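Local coordinates for protein suppressor of RNA silencing p3 (Rice hoja blanca virus, PDB 3AJF) that suppresses RNA-mediated gene silencing in the host, presumably by binding double-stranded RNA, and forms a homodimer, at residues L22-F34 against V54-K66. Numbering follows the deposited sequence.
Sequences LFFDILNERHPSF and VFLKSAIWMLSHK. With SO4 (sulfate ion), chain E.
Phe23 drops as a knob into a hole formed by Phe55, Ser58, Ala59 and Met62, a worked example of how one aromatic side chain can join two helices of a small helical domain. The 22-30 part of helix 17-30 and the 54-64 part of helix 49-64 run at 112° to each other, their axes 9.5 Å apart at closest, and no hydrogen bond links the two segments.

Aromatic contacts fill the middle. With CG anti to the backbone N (chi1 -179°), Phe23 reaches across so that its CZ lies over the centre of the Phe55 ring; the two ring planes are inclined at 41°, an oblique pairing. The edge of the Phe23 ring meets the backbone O of Phe55 in the ring plane, Phe23 CZ lying 3.2 Å from it, while Ala59 CB and the selenium of Met62 approach obliquely, the latter a Met-aromatic contact. Phe39 of helix 36-44 meets Phe23 edge-to-face.

Aliphatic packing extends the seam both ways. Ile26 CD1 touches Met62 CG at 3.9 Å and Lys66 CD at 4.0 Å, and the Lys66 amine continues to a salt bridge with Asp68. On the other flank Leu27 CD1 packs against both Val54 CG1 (3.7 Å) and Ser58 OG (3.4 Å).

Where helix 17-30 ends, polar groups gather round a sulfate, probably from the crystallisation liquor: Lys57 NZ donates to its O1, and His31 NE2 reaches its O2 weakly. That imidazole also receives a CH-pi contact over one face, Val54 CG1 standing 3.6 Å from its centroid.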
ATOM      1  N   LEU A  22       1.929  -3.946 -16.949  1.00 20.02           N
ATOM      2  CA  LEU A  22       1.543  -2.534 -16.920  1.00 19.13           C
ATOM      3  C   LEU A  22       2.134  -1.821 -15.685  1.00 18.45           C
ATOM      4  O   LEU A  22       2.643  -0.695 -15.807  1.00 18.04           O
ATOM      5  CB  LEU A  22       0.017  -2.405 -16.927  1.00 20.11           C
ATOM      6  CG  LEU A  22      -0.548  -0.986 -16.822  1.00 19.50           C
ATOM      7  CD1 LEU A  22      -0.146  -0.129 -18.067  1.00 20.96           C
ATOM      8  CD2 LEU A  22      -2.052  -1.029 -16.584  1.00 19.36           C
ATOM      9  N   PHE A  23       2.071  -2.501 -14.533  1.00 15.97           N
ATOM     10  CA  PHE A  23       2.601  -2.009 -13.233  1.00 15.25           C
ATOM     11  C   PHE A  23       4.097  -1.762 -13.439  1.00 14.65           C
ATOM     12  O   PHE A  23       4.576  -0.645 -13.191  1.00 14.32           O
ATOM     13  CB  PHE A  23       2.315  -3.071 -12.151  1.00 14.18           C
ATOM     14  CG  PHE A  23       2.762  -2.728 -10.735  1.00 14.12           C
ATOM     15  CD1 PHE A  23       3.207  -1.452 -10.358  1.00 13.81           C
ATOM     16  CD2 PHE A  23       2.669  -3.718  -9.750  1.00 14.77           C
ATOM     17  CE1 PHE A  23       3.599  -1.193  -9.048  1.00 15.56           C
ATOM     18  CE2 PHE A  23       3.038  -3.453  -8.413  1.00 17.96           C
ATOM     19  CZ  PHE A  23       3.508  -2.182  -8.068  1.00 14.77           C
ATOM     20  N   PHE A  24       4.815  -2.765 -13.951  1.00 15.25           N
ATOM     21  CA  PHE A  24       6.247  -2.603 -14.155  1.00 15.76           C
ATOM     22  C   PHE A  24       6.569  -1.405 -15.091  1.00 15.74           C
ATOM     23  O   PHE A  24       7.476  -0.596 -14.825  1.00 15.50           O
ATOM     24  CB  PHE A  24       6.898  -3.876 -14.721  1.00 17.36           C
ATOM     25  CG  PHE A  24       8.343  -3.661 -15.074  1.00 18.96           C
ATOM     26  CD1 PHE A  24       9.275  -3.442 -14.063  1.00 20.23           C
ATOM     27  CD2 PHE A  24       8.751  -3.546 -16.411  1.00 24.21           C
ATOM     28  CE1 PHE A  24      10.630  -3.165 -14.360  1.00 19.77           C
ATOM     29  CE2 PHE A  24      10.103  -3.286 -16.739  1.00 23.78           C
ATOM     30  CZ  PHE A  24      11.040  -3.098 -15.695  1.00 21.52           C
ATOM     31  N   ASP A  25       5.812  -1.281 -16.179  1.00 15.92           N
ATOM     32  CA  ASP A  25       6.050  -0.223 -17.167  1.00 17.04           C
ATOM     33  C   ASP A  25       5.901   1.168 -16.537  1.00 15.81           C
ATOM     34  O   ASP A  25       6.704   2.080 -16.807  1.00 14.88           O
ATOM     35  CB  ASP A  25       5.072  -0.353 -18.322  1.00 17.88           C
ATOM     36  CG  ASP A  25       5.459  -1.433 -19.290  1.00 23.73           C
ATOM     37  OD1 ASP A  25       6.579  -1.980 -19.159  1.00 29.58           O
ATOM     38  OD2 ASP A  25       4.656  -1.735 -20.205  1.00 26.24           O
ATOM     39  N   ILE A  26       4.865   1.313 -15.715  1.00 14.30           N
ATOM     40  CA  ILE A  26       4.553   2.587 -15.071  1.00 15.04           C
ATOM     41  C   ILE A  26       5.609   2.882 -14.022  1.00 14.15           C
ATOM     42  O   ILE A  26       6.134   3.988 -13.975  1.00 15.19           O
ATOM     43  CB  ILE A  26       3.108   2.545 -14.490  1.00 13.67           C
ATOM     44  CG1 ILE A  26       2.110   2.644 -15.655  1.00 15.94           C
ATOM     45  CG2 ILE A  26       2.881   3.643 -13.459  1.00 15.39           C
ATOM     46  CD1 ILE A  26       0.624   2.434 -15.302  1.00 16.33           C
ATOM     47  N   LEU A  27       5.943   1.877 -13.198  1.00 14.28           N
ATOM     48  CA  LEU A  27       6.966   2.025 -12.158  1.00 14.38           C
ATOM     49  C   LEU A  27       8.320   2.396 -12.783  1.00 14.60           C
ATOM     50  O   LEU A  27       9.017   3.315 -12.315  1.00 13.52           O
ATOM     51  CB  LEU A  27       7.074   0.734 -11.333  1.00 14.28           C
ATOM     52  CG  LEU A  27       8.190   0.607 -10.308  1.00 15.91           C
ATOM     53  CD1 LEU A  27       8.113   1.754  -9.309  1.00 19.19           C
ATOM     54  CD2 LEU A  27       8.038  -0.701  -9.612  1.00 16.02           C
ATOM     55  N   ASN A  28       8.665   1.688 -13.846  1.00 14.27           N
ATOM     56  CA  ASN A  28       9.957   1.857 -14.499  1.00 16.77           C
ATOM     57  C   ASN A  28      10.035   3.185 -15.259  1.00 17.96           C
ATOM     58  O   ASN A  28      11.110   3.782 -15.379  1.00 17.92           O
ATOM     59  CB  ASN A  28      10.271   0.653 -15.425  1.00 15.77           C
ATOM     60  CG  ASN A  28      11.597   0.809 -16.174  1.00 21.28           C
ATOM     61  OD1 ASN A  28      11.604   1.139 -17.362  1.00 22.89           O
ATOM     62  ND2 ASN A  28      12.716   0.557 -15.489  1.00 19.31           N
ATOM     63  N   GLU A  29       8.894   3.660 -15.767  1.00 18.60           N
ATOM     64  CA  GLU A  29       8.878   4.973 -16.416  1.00 21.45           C
ATOM     65  C   GLU A  29       9.174   6.061 -15.369  1.00 19.84           C
ATOM     66  O   GLU A  29      10.006   6.941 -15.623  1.00 19.34           O
ATOM     67  CB  GLU A  29       7.524   5.218 -17.069  1.00 21.71           C
ATOM     68  CG  GLU A  29       7.430   6.446 -17.990  1.00 27.19           C
ATOM     69  CD  GLU A  29       6.159   6.389 -18.882  1.00 29.95           C
ATOM     70  OE1 GLU A  29       5.666   5.252 -19.154  1.00 39.17           O
ATOM     71  OE2 GLU A  29       5.656   7.468 -19.316  1.00 37.46           O
ATOM     72  N   ARG A  30       8.504   5.988 -14.211  1.00 17.64           N
ATOM     73  CA  ARG A  30       8.718   6.973 -13.125  1.00 17.58           C
ATOM     74  C   ARG A  30      10.138   6.823 -12.556  1.00 16.70           C
ATOM     75  O   ARG A  30      10.796   7.814 -12.269  1.00 16.64           O
ATOM     76  CB  ARG A  30       7.648   6.861 -12.014  1.00 16.86           C
ATOM     77  CG  ARG A  30       7.585   8.087 -11.013  1.00 19.00           C
ATOM     78  CD  ARG A  30       6.663   9.224 -11.474  1.00 25.63           C
ATOM     79  NE  ARG A  30       6.686  10.415 -10.594  1.00 28.24           N
ATOM     80  CZ  ARG A  30       6.957  10.353  -9.309  1.00 28.99           C
ATOM     81  NH1 ARG A  30       7.205   9.171  -8.782  1.00 31.36           N
ATOM     82  NH2 ARG A  30       6.970  11.441  -8.551  1.00 30.23           N
ATOM     83  N   HIS A  31      10.626   5.585 -12.461  1.00 16.53           N
ATOM     84  CA  HIS A  31      11.942   5.324 -11.863  1.00 17.10           C
ATOM     85  C   HIS A  31      12.749   4.411 -12.777  1.00 17.87           C
ATOM     86  O   HIS A  31      12.720   3.182 -12.611  1.00 17.09           O
ATOM     87  CB  HIS A  31      11.812   4.677 -10.456  1.00 16.22           C
ATOM     88  CG  HIS A  31      11.092   5.517  -9.453  1.00 17.16           C
ATOM     89  ND1 HIS A  31      11.711   6.524  -8.746  1.00 20.91           N
ATOM     90  CD2 HIS A  31       9.811   5.490  -9.021  1.00 16.20           C
ATOM     91  CE1 HIS A  31      10.832   7.107  -7.948  1.00 20.17           C
ATOM     92  NE2 HIS A  31       9.676   6.483  -8.081  1.00 18.16           N
ATOM     93  N   PRO A  32      13.452   4.994 -13.766  1.00 18.94           N
ATOM     94  CA  PRO A  32      14.201   4.178 -14.730  1.00 20.42           C
ATOM     95  C   PRO A  32      15.229   3.205 -14.123  1.00 21.32           C
ATOM     96  O   PRO A  32      15.537   2.187 -14.744  1.00 21.81           O
ATOM     97  CB  PRO A  32      14.871   5.239 -15.656  1.00 21.20           C
ATOM     98  CG  PRO A  32      13.939   6.447 -15.506  1.00 21.50           C
ATOM     99  CD  PRO A  32      13.500   6.436 -14.092  1.00 18.94           C
ATOM    100  N   SER A  33      15.741   3.484 -12.928  1.00 21.71           N
ATOM    101  CA  SER A  33      16.714   2.581 -12.311  1.00 23.45           C
ATOM    102  C   SER A  33      16.038   1.403 -11.591  1.00 23.13           C
ATOM    103  O   SER A  33      16.712   0.461 -11.131  1.00 23.50           O
ATOM    104  CB  SER A  33      17.709   3.339 -11.411  1.00 24.92           C
ATOM    105  OG  SER A  33      17.066   3.947 -10.296  1.00 27.65           O
ATOM    106  N   PHE A  34      14.708   1.450 -11.507  1.00 21.61           N
ATOM    107  CA  PHE A  34      13.930   0.327 -11.010  1.00 20.89           C
ATOM    108  C   PHE A  34      13.724  -0.682 -12.162  1.00 21.19           C
ATOM    109  O   PHE A  34      12.711  -0.673 -12.869  1.00 20.94           O
ATOM    110  CB  PHE A  34      12.607   0.819 -10.395  1.00 19.97           C
ATOM    111  CG  PHE A  34      12.086  -0.065  -9.301  1.00 19.96           C
ATOM    112  CD1 PHE A  34      11.933   0.426  -7.999  1.00 21.28           C
ATOM    113  CD2 PHE A  34      11.777  -1.395  -9.557  1.00 18.51           C
ATOM    114  CE1 PHE A  34      11.456  -0.398  -6.981  1.00 19.81           C
ATOM    115  CE2 PHE A  34      11.305  -2.232  -8.549  1.00 20.22           C
ATOM    116  CZ  PHE A  34      11.139  -1.723  -7.255  1.00 19.82           C
ATOM    117  N   VAL A  54       8.591   2.793  -2.995  1.00 13.99           N
ATOM    118  CA  VAL A  54       8.450   3.246  -4.376  1.00 14.10           C
ATOM    119  C   VAL A  54       7.508   2.318  -5.215  1.00 12.80           C
ATOM    120  O   VAL A  54       6.611   2.796  -5.933  1.00 11.68           O
ATOM    121  CB  VAL A  54       9.848   3.357  -4.990  1.00 15.12           C
ATOM    122  CG1 VAL A  54       9.778   3.492  -6.476  1.00 18.21           C
ATOM    123  CG2 VAL A  54      10.617   4.554  -4.373  1.00 16.58           C
ATOM    124  N   PHE A  55       7.710   1.007  -5.106  1.00 12.84           N
ATOM    125  CA  PHE A  55       6.844  -0.031  -5.714  1.00 12.66           C
ATOM    126  C   PHE A  55       5.381   0.169  -5.316  1.00 13.07           C
ATOM    127  O   PHE A  55       4.497   0.247  -6.178  1.00 13.71           O
ATOM    128  CB  PHE A  55       7.377  -1.371  -5.216  1.00 12.92           C
ATOM    129  CG  PHE A  55       6.603  -2.610  -5.627  1.00 13.95           C
ATOM    130  CD1 PHE A  55       6.890  -3.274  -6.821  1.00 15.14           C
ATOM    131  CD2 PHE A  55       5.697  -3.220  -4.717  1.00 16.11           C
ATOM    132  CE1 PHE A  55       6.221  -4.496  -7.167  1.00 16.04           C
ATOM    133  CE2 PHE A  55       5.028  -4.430  -5.050  1.00 16.78           C
ATOM    134  CZ  PHE A  55       5.290  -5.064  -6.257  1.00 14.11           C
ATOM    135  N   LEU A  56       5.118   0.287  -4.009  1.00 12.66           N
ATOM    136  CA  LEU A  56       3.734   0.493  -3.538  1.00 13.63           C
ATOM    137  C   LEU A  56       3.133   1.833  -3.977  1.00 13.56           C
ATOM    138  O   LEU A  56       1.936   1.911  -4.311  1.00 13.25           O
ATOM    139  CB  LEU A  56       3.632   0.359  -2.013  1.00 13.05           C
ATOM    140  CG  LEU A  56       3.997  -1.015  -1.416  1.00 15.38           C
ATOM    141  CD1 LEU A  56       4.138  -0.836   0.082  1.00 13.05           C
ATOM    142  CD2 LEU A  56       2.973  -2.040  -1.705  1.00 14.20           C
ATOM    143  N   LYS A  57       3.945   2.890  -3.953  1.00 13.25           N
ATOM    144  CA  LYS A  57       3.467   4.209  -4.344  1.00 13.78           C
ATOM    145  C   LYS A  57       3.044   4.280  -5.814  1.00 14.22           C
ATOM    146  O   LYS A  57       2.081   4.990  -6.150  1.00 14.17           O
ATOM    147  CB  LYS A  57       4.515   5.274  -4.043  1.00 14.64           C
ATOM    148  CG  LYS A  57       4.550   5.657  -2.601  1.00 17.07           C
ATOM    149  CD  LYS A  57       5.936   6.133  -2.215  1.00 25.38           C
ATOM    150  CE  LYS A  57       6.130   7.610  -2.322  1.00 28.29           C
ATOM    151  NZ  LYS A  57       7.632   7.835  -2.264  1.00 34.03           N
ATOM    152  N   SER A  58       3.734   3.548  -6.685  1.00 14.55           N
ATOM    153  CA  SER A  58       3.300   3.451  -8.099  1.00 15.84           C
ATOM    154  C   SER A  58       1.946   2.741  -8.237  1.00 15.40           C
ATOM    155  O   SER A  58       1.073   3.189  -9.009  1.00 16.33           O
ATOM    156  CB  SER A  58       4.344   2.768  -8.992  1.00 15.83           C
ATOM    157  OG  SER A  58       5.286   3.688  -9.517  1.00 21.50           O
ATOM    158  N   ALA A  59       1.776   1.635  -7.514  1.00 14.27           N
ATOM    159  CA  ALA A  59       0.498   0.901  -7.521  1.00 13.94           C
ATOM    160  C   ALA A  59      -0.650   1.746  -6.944  1.00 12.33           C
ATOM    161  O   ALA A  59      -1.743   1.739  -7.473  1.00 12.57           O
ATOM    162  CB  ALA A  59       0.654  -0.443  -6.783  1.00 13.67           C
ATOM    163  N   ILE A  60      -0.394   2.472  -5.853  1.00 11.35           N
ATOM    164  CA  ILE A  60      -1.374   3.379  -5.232  1.00 11.66           C
ATOM    165  C   ILE A  60      -1.720   4.548  -6.186  1.00 11.96           C
ATOM    166  O   ILE A  60      -2.886   4.916  -6.335  1.00 11.54           O
ATOM    167  CB  ILE A  60      -0.896   3.891  -3.859  1.00 11.35           C
ATOM    168  CG1 ILE A  60      -0.858   2.688  -2.855  1.00 12.33           C
ATOM    169  CG2 ILE A  60      -1.829   5.038  -3.330  1.00 11.83           C
ATOM    170  CD1 ILE A  60      -0.145   2.985  -1.481  1.00 14.25           C
ATOM    171  N   TRP A  61      -0.708   5.097  -6.849  1.00 11.87           N
ATOM    172  CA  TRP A  61      -0.967   6.098  -7.897  1.00 13.36           C
ATOM    173  C   TRP A  61      -1.922   5.582  -8.991  1.00 13.42           C
ATOM    174  O   TRP A  61      -2.879   6.274  -9.366  1.00 13.99           O
ATOM    175  CB  TRP A  61       0.329   6.682  -8.497  1.00 12.54           C
ATOM    176  CG  TRP A  61      -0.012   7.593  -9.634  1.00 13.10           C
ATOM    177  CD1 TRP A  61      -0.256   8.949  -9.572  1.00 13.83           C
ATOM    178  CD2 TRP A  61      -0.185   7.210 -10.988  1.00 12.29           C
ATOM    179  NE1 TRP A  61      -0.551   9.432 -10.838  1.00 13.86           N
ATOM    180  CE2 TRP A  61      -0.534   8.378 -11.719  1.00 13.49           C
ATOM    181  CE3 TRP A  61      -0.058   5.993 -11.674  1.00 14.32           C
ATOM    182  CZ2 TRP A  61      -0.773   8.357 -13.099  1.00 13.17           C
ATOM    183  CZ3 TRP A  61      -0.291   5.975 -13.065  1.00 16.04           C
ATOM    184  CH2 TRP A  61      -0.659   7.154 -13.756  1.00 14.42           C
HETATM  185  N   MSE A  62      -1.676   4.374  -9.489  1.00 14.00           N
HETATM  186  CA  MSE A  62      -2.519   3.754 -10.517  1.00 16.81           C
HETATM  187  C   MSE A  62      -3.975   3.605 -10.057  1.00 16.97           C
HETATM  188  O   MSE A  62      -4.902   3.682 -10.883  1.00 19.35           O
HETATM  189  CB  MSE A  62      -1.986   2.380 -10.910  1.00 16.15           C
HETATM  190  CG  MSE A  62      -0.647   2.365 -11.627  1.00 16.83           C
HETATM  191 SE   MSE A  62       0.233   0.602 -11.717  1.00 26.21          SE
HETATM  192  CE  MSE A  62      -0.958  -0.481 -12.908  1.00  9.93           C
ATOM    193  N   LEU A  63      -4.181   3.328  -8.764  1.00 14.90           N
ATOM    194  CA  LEU A  63      -5.536   3.166  -8.223  1.00 15.04           C
ATOM    195  C   LEU A  63      -6.216   4.502  -7.910  1.00 14.45           C
ATOM    196  O   LEU A  63      -7.448   4.611  -7.964  1.00 16.34           O
ATOM    197  CB  LEU A  63      -5.503   2.309  -6.950  1.00 13.69           C
ATOM    198  CG  LEU A  63      -5.153   0.838  -7.169  1.00 13.86           C
ATOM    199  CD1 LEU A  63      -4.682   0.135  -5.861  1.00 14.77           C
ATOM    200  CD2 LEU A  63      -6.378   0.150  -7.784  1.00 13.15           C
ATOM    201  N   SER A  64      -5.428   5.494  -7.535  1.00 14.00           N
ATOM    202  CA  SER A  64      -5.986   6.737  -7.026  1.00 14.88           C
ATOM    203  C   SER A  64      -6.091   7.808  -8.109  1.00 16.44           C
ATOM    204  O   SER A  64      -6.902   8.729  -7.981  1.00 15.87           O
ATOM    205  CB  SER A  64      -5.155   7.245  -5.846  1.00 15.08           C
ATOM    206  OG  SER A  64      -3.825   7.587  -6.234  1.00 14.59           O
ATOM    207  N   HIS A  65      -5.257   7.709  -9.147  1.00 16.47           N
ATOM    208  CA  HIS A  65      -5.155   8.815 -10.133  1.00 17.62           C
ATOM    209  C   HIS A  65      -5.427   8.388 -11.569  1.00 18.33           C
ATOM    210  O   HIS A  65      -5.923   9.186 -12.358  1.00 18.85           O
ATOM    211  CB  HIS A  65      -3.794   9.506 -10.074  1.00 16.98           C
ATOM    212  CG  HIS A  65      -3.573  10.304  -8.831  1.00 19.16           C
ATOM    213  ND1 HIS A  65      -3.774  11.663  -8.769  1.00 25.50           N
ATOM    214  CD2 HIS A  65      -3.171   9.927  -7.599  1.00 20.48           C
ATOM    215  CE1 HIS A  65      -3.519  12.092  -7.543  1.00 24.35           C
ATOM    216  NE2 HIS A  65      -3.139  11.056  -6.819  1.00 24.32           N
ATOM    217  N   LYS A  66      -5.068   7.160 -11.916  1.00 19.00           N
ATOM    218  CA  LYS A  66      -5.105   6.708 -13.315  1.00 21.36           C
ATOM    219  C   LYS A  66      -6.536   6.436 -13.742  1.00 23.65           C
ATOM    220  O   LYS A  66      -7.137   5.434 -13.362  1.00 25.06           O
ATOM    221  CB  LYS A  66      -4.231   5.461 -13.539  1.00 20.88           C
ATOM    222  CG  LYS A  66      -4.042   5.074 -15.001  1.00 21.36           C
ATOM    223  CD  LYS A  66      -3.101   3.872 -15.166  1.00 21.92           C
ATOM    224  CE  LYS A  66      -3.287   3.191 -16.530  1.00 21.87           C
ATOM    225  NZ  LYS A  66      -2.853   4.098 -17.620  1.00 21.82           N
TER
HETATM  226  S   SO4 E   3       7.410   8.423  -6.067  1.00 46.77           S
HETATM  227  O1  SO4 E   3       8.290   7.678  -5.173  1.00 47.02           O
HETATM  228  O2  SO4 E   3       6.778   7.558  -7.055  1.00 47.36           O
HETATM  229  O3  SO4 E   3       8.214   9.458  -6.692  1.00 48.61           O
HETATM  230  O4  SO4 E   3       6.340   9.064  -5.316  1.00 49.53           O